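Local coordinates for protein Lys-gingipain catalytic subunit (Porphyromonas gingivalis, PDB 4TKX) that cleaves proteins after lysine as a secreted cysteine protease, hydrolysing haemoglobin, collagen and immunoglobulins, and may act as a virulence factor in periodontal disease, at residues Asp8-Pro13 with Pro77-Leu82; Met16-Gly21 with Ala81-Thr86; Asn247-Ala252 with Ser280-Trp285. All coordinates share one frame; numbering follows the deposited sequence.

Contact 1. Residues Asp8-Pro13 with Pro77-Leu82. With EDO (1,2-ethanediol), chain R.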
loop_
_atom_site.group_PDB
_atom_site.type_symbol
_atom_site.label_atom_id
_atom_site.label_comp_id
_atom_site.label_asym_id
_atom_site.label_seq_id
_atom_site.Cartn_x
_atom_site.Cartn_y
_atom_site.Cartn_z
ATOM N N ASP A 8 3.056 -12.419 4.638
ATOM C CA ASP A 8 2.043 -11.357 4.606
ATOM C C ASP A 8 1.394 -11.170 5.974
ATOM O O ASP A 8 0.889 -12.119 6.559
ATOM C CB ASP A 8 1.007 -11.774 3.540
ATOM C CG ASP A 8 -0.116 -10.756 3.294
ATOM O OD1 ASP A 8 -0.108 -9.593 3.778
ATOM O OD2 ASP A 8 -1.036 -11.164 2.538
ATOM N N LEU A 9 1.418 -9.943 6.486
ATOM C CA LEU A 9 0.827 -9.640 7.796
ATOM C C LEU A 9 -0.698 -9.502 7.804
ATOM O O LEU A 9 -1.312 -9.448 8.874
ATOM C CB LEU A 9 1.410 -8.346 8.350
ATOM C CG LEU A 9 2.872 -8.342 8.762
ATOM C CD1 LEU A 9 3.254 -6.975 9.293
ATOM C CD2 LEU A 9 3.129 -9.441 9.783
ATOM N N TYR A 10 -1.317 -9.437 6.632
ATOM C CA TYR A 10 -2.751 -9.233 6.579
ATOM C C TYR A 10 -3.490 -10.318 7.360
ATOM O O TYR A 10 -3.143 -11.496 7.300
ATOM C CB TYR A 10 -3.242 -9.196 5.139
ATOM C CG TYR A 10 -4.742 -8.957 5.042
ATOM C CD1 TYR A 10 -5.262 -7.677 5.065
ATOM C CD2 TYR A 10 -5.627 -10.019 4.972
ATOM C CE1 TYR A 10 -6.627 -7.457 4.974
ATOM C CE2 TYR A 10 -6.997 -9.813 4.885
ATOM C CZ TYR A 10 -7.487 -8.531 4.884
ATOM O OH TYR A 10 -8.835 -8.323 4.806
ATOM N N ASN A 11 -4.497 -9.908 8.120
ATOM C CA ASN A 11 -5.321 -10.843 8.878
ATOM C C ASN A 11 -6.681 -10.202 9.113
ATOM O O ASN A 11 -6.835 -8.982 8.961
ATOM C CB ASN A 11 -4.636 -11.173 10.211
ATOM C CG ASN A 11 -5.143 -12.465 10.839
ATOM O OD1 ASN A 11 -5.937 -13.196 10.251
ATOM N ND2 ASN A 11 -4.677 -12.747 12.051
ATOM N N THR A 12 -7.667 -11.024 9.463
ATOM C CA THR A 12 -9.013 -10.545 9.753
ATOM C C THR A 12 -9.408 -11.016 11.150
ATOM O O THR A 12 -8.895 -12.030 11.631
ATOM C CB THR A 12 -10.041 -11.108 8.763
ATOM O OG1 THR A 12 -10.037 -12.531 8.830
ATOM C CG2 THR A 12 -9.728 -10.678 7.344
ATOM N N PRO A 13 -10.296 -10.277 11.827
ATOM C CA PRO A 13 -10.798 -8.962 11.406
ATOM C C PRO A 13 -9.658 -7.986 11.253
ATOM O O PRO A 13 -8.681 -8.039 11.993
ATOM C CB PRO A 13 -11.674 -8.509 12.587
ATOM C CG PRO A 13 -11.960 -9.770 13.360
ATOM C CD PRO A 13 -10.805 -10.674 13.153
ATOM N N PRO A 77 -3.017 -5.024 16.202
ATOM C CA PRO A 77 -3.176 -4.228 14.985
ATOM C C PRO A 77 -2.461 -4.876 13.788
ATOM O O PRO A 77 -1.364 -5.413 13.948
ATOM C CB PRO A 77 -2.494 -2.904 15.339
ATOM C CG PRO A 77 -2.324 -2.905 16.806
ATOM C CD PRO A 77 -2.305 -4.304 17.268
ATOM N N VAL A 78 -3.085 -4.809 12.612
ATOM C CA VAL A 78 -2.500 -5.251 11.351
ATOM C C VAL A 78 -1.779 -4.082 10.676
ATOM O O VAL A 78 -0.648 -4.225 10.204
ATOM C CB VAL A 78 -3.610 -5.774 10.396
ATOM C CG1 VAL A 78 -3.056 -6.085 9.023
ATOM C CG2 VAL A 78 -4.312 -6.988 11.004
ATOM N N PHE A 79 -2.455 -2.932 10.636
ATOM C CA PHE A 79 -1.930 -1.727 10.026
ATOM C C PHE A 79 -1.629 -0.650 11.047
ATOM O O PHE A 79 -2.315 -0.531 12.063
ATOM C CB PHE A 79 -2.946 -1.129 9.061
ATOM C CG PHE A 79 -3.209 -1.966 7.844
ATOM C CD1 PHE A 79 -2.332 -1.957 6.780
ATOM C CD2 PHE A 79 -4.352 -2.732 7.756
ATOM C CE1 PHE A 79 -2.567 -2.735 5.658
ATOM C CE2 PHE A 79 -4.598 -3.495 6.630
ATOM C CZ PHE A 79 -3.704 -3.492 5.586
ATOM N N LEU A 80 -0.579 0.110 10.758
ATOM C CA LEU A 80 -0.239 1.319 11.494
ATOM C C LEU A 80 -0.232 2.476 10.495
ATOM O O LEU A 80 0.597 2.524 9.587
ATOM C CB LEU A 80 1.137 1.189 12.134
ATOM C CG LEU A 80 1.722 2.462 12.736
ATOM C CD1 LEU A 80 0.831 2.975 13.873
ATOM C CD2 LEU A 80 3.159 2.213 13.226
ATOM N N ALA A 81 -1.164 3.406 10.664
ATOM C CA ALA A 81 -1.256 4.576 9.816
ATOM C C ALA A 81 -0.707 5.783 10.543
ATOM O O ALA A 81 -1.212 6.143 11.602
ATOM C CB ALA A 81 -2.688 4.842 9.433
ATOM N N LEU A 82 0.322 6.393 9.962
ATOM C CA LEU A 82 0.914 7.613 10.499
ATOM C C LEU A 82 0.402 8.756 9.659
ATOM O O LEU A 82 0.561 8.745 8.445
ATOM C CB LEU A 82 2.437 7.539 10.414
ATOM C CG LEU A 82 3.068 6.336 11.111
ATOM C CD1 LEU A 82 4.564 6.308 10.863
ATOM C CD2 LEU A 82 2.738 6.342 12.601
HETATM C C1 EDO R . -1.921 -14.715 9.982
HETATM O O1 EDO R . -2.151 -15.093 8.621
HETATM C C2 EDO R . -1.259 -13.345 10.024
HETATM O O2 EDO R . -0.895 -12.967 8.692
#

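Contact 2. Residues Met16-Gly21 with Ala81-Thr86. With PB (lead (II) ion), chain T.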
loop_
_atom_site.group_PDB
_atom_site.type_symbol
_atom_site.label_atom_id
_atom_site.label_comp_id
_atom_site.label_asym_id
_atom_site.label_seq_id
_atom_site.Cartn_x
_atom_site.Cartn_y
_atom_site.Cartn_z
ATOM N N MET A 16 -6.598 -1.565 12.692
ATOM C CA MET A 16 -5.678 -0.496 12.350
ATOM C C MET A 16 -5.526 0.492 13.495
ATOM O O MET A 16 -6.515 0.983 14.055
ATOM C CB MET A 16 -6.144 0.234 11.094
ATOM C CG MET A 16 -5.234 1.406 10.708
ATOM S SD MET A 16 -5.475 1.943 9.000
ATOM C CE MET A 16 -7.029 2.696 9.090
ATOM N N LEU A 17 -4.268 0.763 13.834
ATOM C CA LEU A 17 -3.911 1.803 14.782
ATOM C C LEU A 17 -3.548 3.044 13.973
ATOM O O LEU A 17 -2.745 2.976 13.036
ATOM C CB LEU A 17 -2.698 1.341 15.601
ATOM C CG LEU A 17 -2.118 2.361 16.591
ATOM C CD1 LEU A 17 -3.134 2.772 17.632
ATOM C CD2 LEU A 17 -0.917 1.768 17.262
ATOM N N VAL A 18 -4.154 4.170 14.320
ATOM C CA VAL A 18 -3.919 5.419 13.615
ATOM C C VAL A 18 -3.342 6.421 14.601
ATOM O O VAL A 18 -3.925 6.670 15.667
ATOM C CB VAL A 18 -5.221 5.994 13.022
ATOM C CG1 VAL A 18 -4.952 7.320 12.281
ATOM C CG2 VAL A 18 -5.866 5.001 12.074
ATOM N N VAL A 19 -2.185 6.979 14.256
ATOM C CA VAL A 19 -1.587 8.064 15.040
ATOM C C VAL A 19 -1.488 9.273 14.112
ATOM O O VAL A 19 -0.858 9.209 13.052
ATOM C CB VAL A 19 -0.197 7.674 15.577
ATOM C CG1 VAL A 19 0.459 8.859 16.317
ATOM C CG2 VAL A 19 -0.323 6.455 16.493
ATOM N N ALA A 20 -2.150 10.363 14.498
ATOM C CA ALA A 20 -2.331 11.494 13.604
ATOM C C ALA A 20 -2.027 12.817 14.282
ATOM O O ALA A 20 -2.331 13.036 15.461
ATOM C CB ALA A 20 -3.764 11.519 13.068
ATOM N N GLY A 21 -1.431 13.718 13.526
ATOM C CA GLY A 21 -1.332 15.088 13.976
ATOM C C GLY A 21 -2.696 15.662 14.297
ATOM O O GLY A 21 -3.695 15.443 13.579
ATOM N N ALA A 81 -1.164 3.406 10.664
ATOM C CA ALA A 81 -1.256 4.576 9.816
ATOM C C ALA A 81 -0.707 5.783 10.543
ATOM O O ALA A 81 -1.212 6.143 11.602
ATOM C CB ALA A 81 -2.688 4.842 9.433
ATOM N N LEU A 82 0.322 6.393 9.962
ATOM C CA LEU A 82 0.914 7.613 10.499
ATOM C C LEU A 82 0.402 8.756 9.659
ATOM O O LEU A 82 0.561 8.745 8.445
ATOM C CB LEU A 82 2.437 7.539 10.414
ATOM C CG LEU A 82 3.068 6.336 11.111
ATOM C CD1 LEU A 82 4.564 6.308 10.863
ATOM C CD2 LEU A 82 2.738 6.342 12.601
ATOM N N VAL A 83 -0.247 9.719 10.289
ATOM C CA VAL A 83 -0.871 10.815 9.544
ATOM C C VAL A 83 -0.191 12.120 9.896
ATOM O O VAL A 83 -0.337 12.638 11.019
ATOM C CB VAL A 83 -2.372 10.894 9.809
ATOM C CG1 VAL A 83 -2.990 12.019 9.000
ATOM C CG2 VAL A 83 -3.033 9.575 9.464
ATOM N N GLY A 84 0.548 12.639 8.922
ATOM C CA GLY A 84 1.346 13.839 9.121
ATOM C C GLY A 84 2.751 13.718 8.574
ATOM O O GLY A 84 3.250 12.619 8.253
ATOM N N ASP A 85 3.387 14.878 8.457
ATOM C CA ASP A 85 4.768 14.970 8.027
ATOM C C ASP A 85 5.663 14.901 9.278
ATOM O O ASP A 85 5.184 14.671 10.404
ATOM C CB ASP A 85 4.974 16.265 7.228
ATOM C CG ASP A 85 6.161 16.204 6.225
ATOM O OD1 ASP A 85 7.107 15.396 6.388
ATOM O OD2 ASP A 85 6.160 17.025 5.273
ATOM N N THR A 86 6.960 15.080 9.081
ATOM C CA THR A 86 7.925 14.907 10.171
ATOM C C THR A 86 7.877 15.999 11.226
ATOM O O THR A 86 8.473 15.845 12.305
ATOM C CB THR A 86 9.346 14.751 9.628
ATOM O OG1 THR A 86 9.724 15.937 8.914
ATOM C CG2 THR A 86 9.407 13.541 8.722
HETATM PB PB PB T . 8.347 16.099 4.293
HETATM O O HOH W 1 8.091 18.347 3.293
#

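Contact 3. Residues Asn247-Ala252 with Ser280-Trp285. With TCK (N-[(1S)-5-amino-1-(chloroacetyl)pentyl]-4-methylbenzenesulfonamide), chain U.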
loop_
_atom_site.group_PDB
_atom_site.type_symbol
_atom_site.label_atom_id
_atom_site.label_comp_id
_atom_site.label_asym_id
_atom_site.label_seq_id
_atom_site.Cartn_x
_atom_site.Cartn_y
_atom_site.Cartn_z
ATOM N N ASN A 247 11.830 2.458 -7.820
ATOM C CA ASN A 247 12.952 1.635 -7.387
ATOM C C ASN A 247 14.197 2.417 -7.771
ATOM O O ASN A 247 14.749 2.255 -8.866
ATOM C CB ASN A 247 12.909 0.267 -8.059
ATOM C CG ASN A 247 11.745 -0.568 -7.588
ATOM O OD1 ASN A 247 10.873 -0.927 -8.372
ATOM N ND2 ASN A 247 11.701 -0.847 -6.291
ATOM N N CYS A 248 14.586 3.317 -6.878
ATOM C CA CYS A 248 15.661 4.263 -7.133
ATOM C C CYS A 248 16.025 4.942 -5.825
ATOM O O CYS A 248 15.374 4.724 -4.805
ATOM C CB CYS A 248 15.218 5.308 -8.162
ATOM S SG CYS A 248 13.743 6.260 -7.726
ATOM N N CYS A 249 17.062 5.775 -5.846
ATOM C CA CYS A 249 17.448 6.505 -4.644
ATOM C C CYS A 249 16.459 7.568 -4.193
ATOM O O CYS A 249 15.859 8.255 -5.009
ATOM C CB CYS A 249 18.782 7.208 -4.864
ATOM S SG CYS A 249 20.137 6.068 -5.164
ATOM N N ILE A 250 16.338 7.656 -2.873
ATOM C CA ILE A 250 15.903 8.833 -2.084
ATOM C C ILE A 250 14.597 9.596 -2.404
ATOM O O ILE A 250 14.306 10.609 -1.762
ATOM C CB ILE A 250 17.074 9.872 -1.917
ATOM C CG1 ILE A 250 17.459 10.542 -3.236
ATOM C CG2 ILE A 250 18.296 9.193 -1.242
ATOM C CD1 ILE A 250 18.638 11.528 -3.104
ATOM N N THR A 251 13.768 9.084 -3.313
ATOM C CA THR A 251 12.531 9.770 -3.651
ATOM C C THR A 251 11.511 9.745 -2.511
ATOM O O THR A 251 10.545 10.508 -2.542
ATOM C CB THR A 251 11.840 9.187 -4.889
ATOM O OG1 THR A 251 11.502 7.816 -4.659
ATOM C CG2 THR A 251 12.716 9.348 -6.134
ATOM N N ALA A 252 11.702 8.863 -1.531
ATOM C CA ALA A 252 10.836 8.839 -0.350
ATOM C C ALA A 252 11.529 9.374 0.909
ATOM O O ALA A 252 11.153 9.028 2.019
ATOM C CB ALA A 252 10.282 7.434 -0.106
ATOM N N SER A 280 13.867 5.910 1.171
ATOM C CA SER A 280 14.365 7.094 1.840
ATOM C C SER A 280 15.876 7.337 1.595
ATOM O O SER A 280 16.253 8.432 1.208
ATOM C CB SER A 280 14.043 7.030 3.330
ATOM O OG SER A 280 14.724 8.068 4.030
ATOM N N PRO A 281 16.728 6.315 1.802
ATOM C CA PRO A 281 18.144 6.459 1.441
ATOM C C PRO A 281 18.394 6.009 0.006
ATOM O O PRO A 281 17.446 5.750 -0.762
ATOM C CB PRO A 281 18.827 5.493 2.399
ATOM C CG PRO A 281 17.847 4.337 2.474
ATOM C CD PRO A 281 16.471 5.034 2.483
ATOM N N ASN A 282 19.667 5.893 -0.356
ATOM C CA ASN A 282 20.034 5.323 -1.637
ATOM C C ASN A 282 19.519 3.897 -1.779
ATOM O O ASN A 282 19.445 3.155 -0.808
ATOM C CB ASN A 282 21.554 5.294 -1.779
ATOM C CG ASN A 282 22.158 6.666 -1.837
ATOM O OD1 ASN A 282 21.495 7.637 -2.198
ATOM N ND2 ASN A 282 23.435 6.756 -1.498
ATOM N N SER A 283 19.154 3.525 -2.996
ATOM C CA SER A 283 18.928 2.119 -3.334
ATOM C C SER A 283 20.038 1.684 -4.299
ATOM O O SER A 283 20.825 2.512 -4.795
ATOM C CB SER A 283 17.533 1.873 -3.934
ATOM O OG SER A 283 17.469 2.290 -5.284
ATOM N N TYR A 284 20.109 0.386 -4.548
ATOM C CA TYR A 284 21.232 -0.185 -5.296
ATOM C C TYR A 284 20.711 -1.129 -6.349
ATOM O O TYR A 284 19.633 -1.689 -6.213
ATOM C CB TYR A 284 22.182 -0.911 -4.348
ATOM C CG TYR A 284 22.813 0.064 -3.411
ATOM C CD1 TYR A 284 23.929 0.799 -3.795
ATOM C CD2 TYR A 284 22.260 0.300 -2.166
ATOM C CE1 TYR A 284 24.501 1.729 -2.937
ATOM C CE2 TYR A 284 22.821 1.225 -1.299
ATOM C CZ TYR A 284 23.931 1.936 -1.697
ATOM O OH TYR A 284 24.473 2.863 -0.832
ATOM N N TRP A 285 21.470 -1.300 -7.415
ATOM C CA TRP A 285 20.972 -2.073 -8.532
ATOM C C TRP A 285 20.652 -3.535 -8.179
ATOM O O TRP A 285 19.579 -4.041 -8.539
ATOM C CB TRP A 285 21.934 -1.981 -9.713
ATOM C CG TRP A 285 21.985 -0.608 -10.341
ATOM C CD1 TRP A 285 22.911 0.374 -10.093
ATOM C CD2 TRP A 285 21.088 -0.073 -11.323
ATOM N NE1 TRP A 285 22.637 1.483 -10.854
ATOM C CE2 TRP A 285 21.527 1.233 -11.624
ATOM C CE3 TRP A 285 19.954 -0.569 -11.979
ATOM C CZ2 TRP A 285 20.871 2.049 -12.553
ATOM C CZ3 TRP A 285 19.310 0.246 -12.914
ATOM C CH2 TRP A 285 19.775 1.538 -13.187
HETATM S S TCK U . 23.327 4.023 -7.401
HETATM O O1S TCK U . 23.549 2.605 -7.337
HETATM O O2S TCK U . 23.568 4.440 -8.778
HETATM C C1 TCK U . 24.438 4.897 -6.305
HETATM C C2 TCK U . 25.342 5.791 -6.864
HETATM C C3 TCK U . 26.225 6.489 -6.021
HETATM C C4 TCK U . 26.182 6.274 -4.659
HETATM C C5 TCK U . 25.257 5.360 -4.099
HETATM C C6 TCK U . 24.386 4.667 -4.927
HETATM C C7 TCK U . 27.137 7.021 -3.771
HETATM N N TCK U . 21.768 4.331 -6.940
HETATM C CA TCK U . 20.727 4.779 -7.874
HETATM C C TCK U . 20.189 6.092 -7.373
HETATM O O TCK U . 19.089 6.480 -7.688
HETATM C CB TCK U . 19.586 3.728 -7.940
HETATM C CG TCK U . 20.049 2.431 -8.568
HETATM C CD TCK U . 18.969 1.292 -8.463
HETATM C CE TCK U . 17.890 1.395 -9.509
HETATM N NZ TCK U . 16.915 0.352 -9.296
HETATM C CM TCK U . 21.050 6.889 -6.380
#

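Contact 1. Residues Asp8-Pro13 with Pro77-Leu82
Val78 makes the largest share of this contact, and it does so against main chain: no hydrogen bond joins Asp8-Pro13 to Pro77-Leu82, and the two methyls of Val78 reach backbone atoms on successive residues. CG1 lies 3.8 Å from Leu9 O and 4.0 Å from Tyr10 CA, while CG2 comes within 3.8 Å of Asn11 O. With CG1 anti to the backbone N (chi1 173°) and CG2 anti to the carbonyl carbon, the fork of the side chain spans Leu9 to Asn11. The closest CA atoms across the contact, Tyr10 CA and Val78 CA, are 6.2 Å apart. The price is polar: Asn11 O is buried here against a methyl and has no partner in the model. Beside the valine, the Tyr10 and Phe79 rings only graze each other. Phe79 CZ sits near the plane of the Tyr10 ring, at its edge, 4.5 Å from Tyr10 CD1, a contact too loose and too lateral to count as a stack. Topologically, an irregular loop ahead of strand 14-20 here crosses the entrance of strand 79-83, its neighbour in the four-stranded parallel sheet of the catalytic domain. Just ahead, Asp8 to Tyr10 form an Asx turn, in which Tyr10 N donates to Asp8 OD1 over 3.1 Å with an angle of 167° at the hydrogen, reaching the oxygen from above the carboxylate plane. Tyr117 OH also bonds to OD1, and Tyr322 N to OD2, so both carboxylate oxygens are engaged. Leu9 meanwhile packs on Trp330 of helix 325-341. On the side of Asp8 and Asn11 lies an ethanediol, probably from the crystallisation liquor; its O2 is 2.9 Å from Asp8 O, and its C1 is 4.0 Å from Asn11 ND2.

Contact 2. Residues Met16-Gly21 with Ala81-Thr86
Met16 SD touches Ala81 CB at 4.0 Å at the start of a parallel strand pair whose segment axes run 15° apart at a closest approach of 4.8 Å. Four backbone bonds, all 2.9 Å between N and O, define the register: Ala81 N to Leu17 O, Val19 N to Ala81 O, Val83 N to Val19 O and Gly21 N to Val83 O. Val18, Ala20, Ala81 and Val83 share one face of the sheet, Val19 and Leu82 the other.

Val83 can be followed outward from the backbone. Its CB presses on Ala20 CB at 3.6 Å, the tightest apolar approach across the pair. CG1, anti to the backbone N (chi1 -179°), keeps to Ala20 CB at 4.2 Å, and CG2, beside that N, turns back to Val18 CG1 at 4.1 Å. On the opposite face Leu82 CD2 meets Val19 CB at 4.4 Å.

Past the strand, Asp85 grips a lead ion through both carboxylate oxygens, OD1 at 2.5 Å; Phe254 O and Glu263 complete the protein ligands of this experimentally established calcium site, and Arg267 bonds to OD2. Strand 40-46 flanks 14-20 on its other side and strand 117-121 flanks 79-83, while helix 25-37 packs against the Ala20 and Ala81 face through Leu28 and Trp31.

Contact 3. Residues Asn247-Ala252 with Ser280-Trp285
The backbones of Asn247-Ala252 and Ser280-Trp285 approach to 4.1 Å between the CA atoms of Cys249 and Asn282 and are joined by one hydrogen bond, Ile250 N to Pro281 O, its donor well above the carbonyl plane. Both are loops following adjacent parallel strands, 242-247 and 273-279, and together they form part of the active site of this clan CD, family C25 protease. Cys249 is the nucleophile. Its SG, anti to the carbonyl carbon (chi1 -63°), lies 3.6 Å from both Asn282 CA and Asn282 OD1, and is alkylated by the lysyl chloromethyl ketone inhibitor through CM. Cys249 N donates to the ketone oxygen of the inhibitor at 2.8 Å, consistent with a role in an oxyanion hole; Gly217 N also bonds to the inhibitor.

Beyond the sulfur, Asn282 OD1 also meets Ile250 CG2, and that methyl presses on Ser280 O at 3.3 Å. Ser283 OG lies 3.1 Å from Cys248 C without bonding to that residue, and is hydrogen-bonded instead to Asp288 OD2. The same Asp288, with Thr214, is bonded to the inhibitor, so Ser283 may steady a residue of the pocket. Trp285 lays one ring face against the lysine-like chain, whose CG is 3.5 Å above the ring plane, while Trp163 stacks with the indole. At the end of that chain the inhibitor amine NZ donates to Asn247 O over 2.9 Å.

How the contacts relate
From the N terminus, the loop Asp8-Pro13 passes directly into strand 14-20, and the chain then runs through helix 25-37, strand 40-46 and helix 56-72 before returning as strand 79-83. Contact 1 closes this excursion at the strand's entrance and contact 2 closes it further along. Because both first segments precede both second ones in the same order, the two loops cross, sharing Ala81 and Leu82; Phe79 O and Leu17 N, 2.9 Å apart in a probable hydrogen bond, join them. Contact 3 follows later and closes a separate loop, through helix 261-267 and strand 273-279, just past the ends of two neighbouring strands of the six-stranded sheet. Its nearest atoms are about 8 Å from contact 2, without touching.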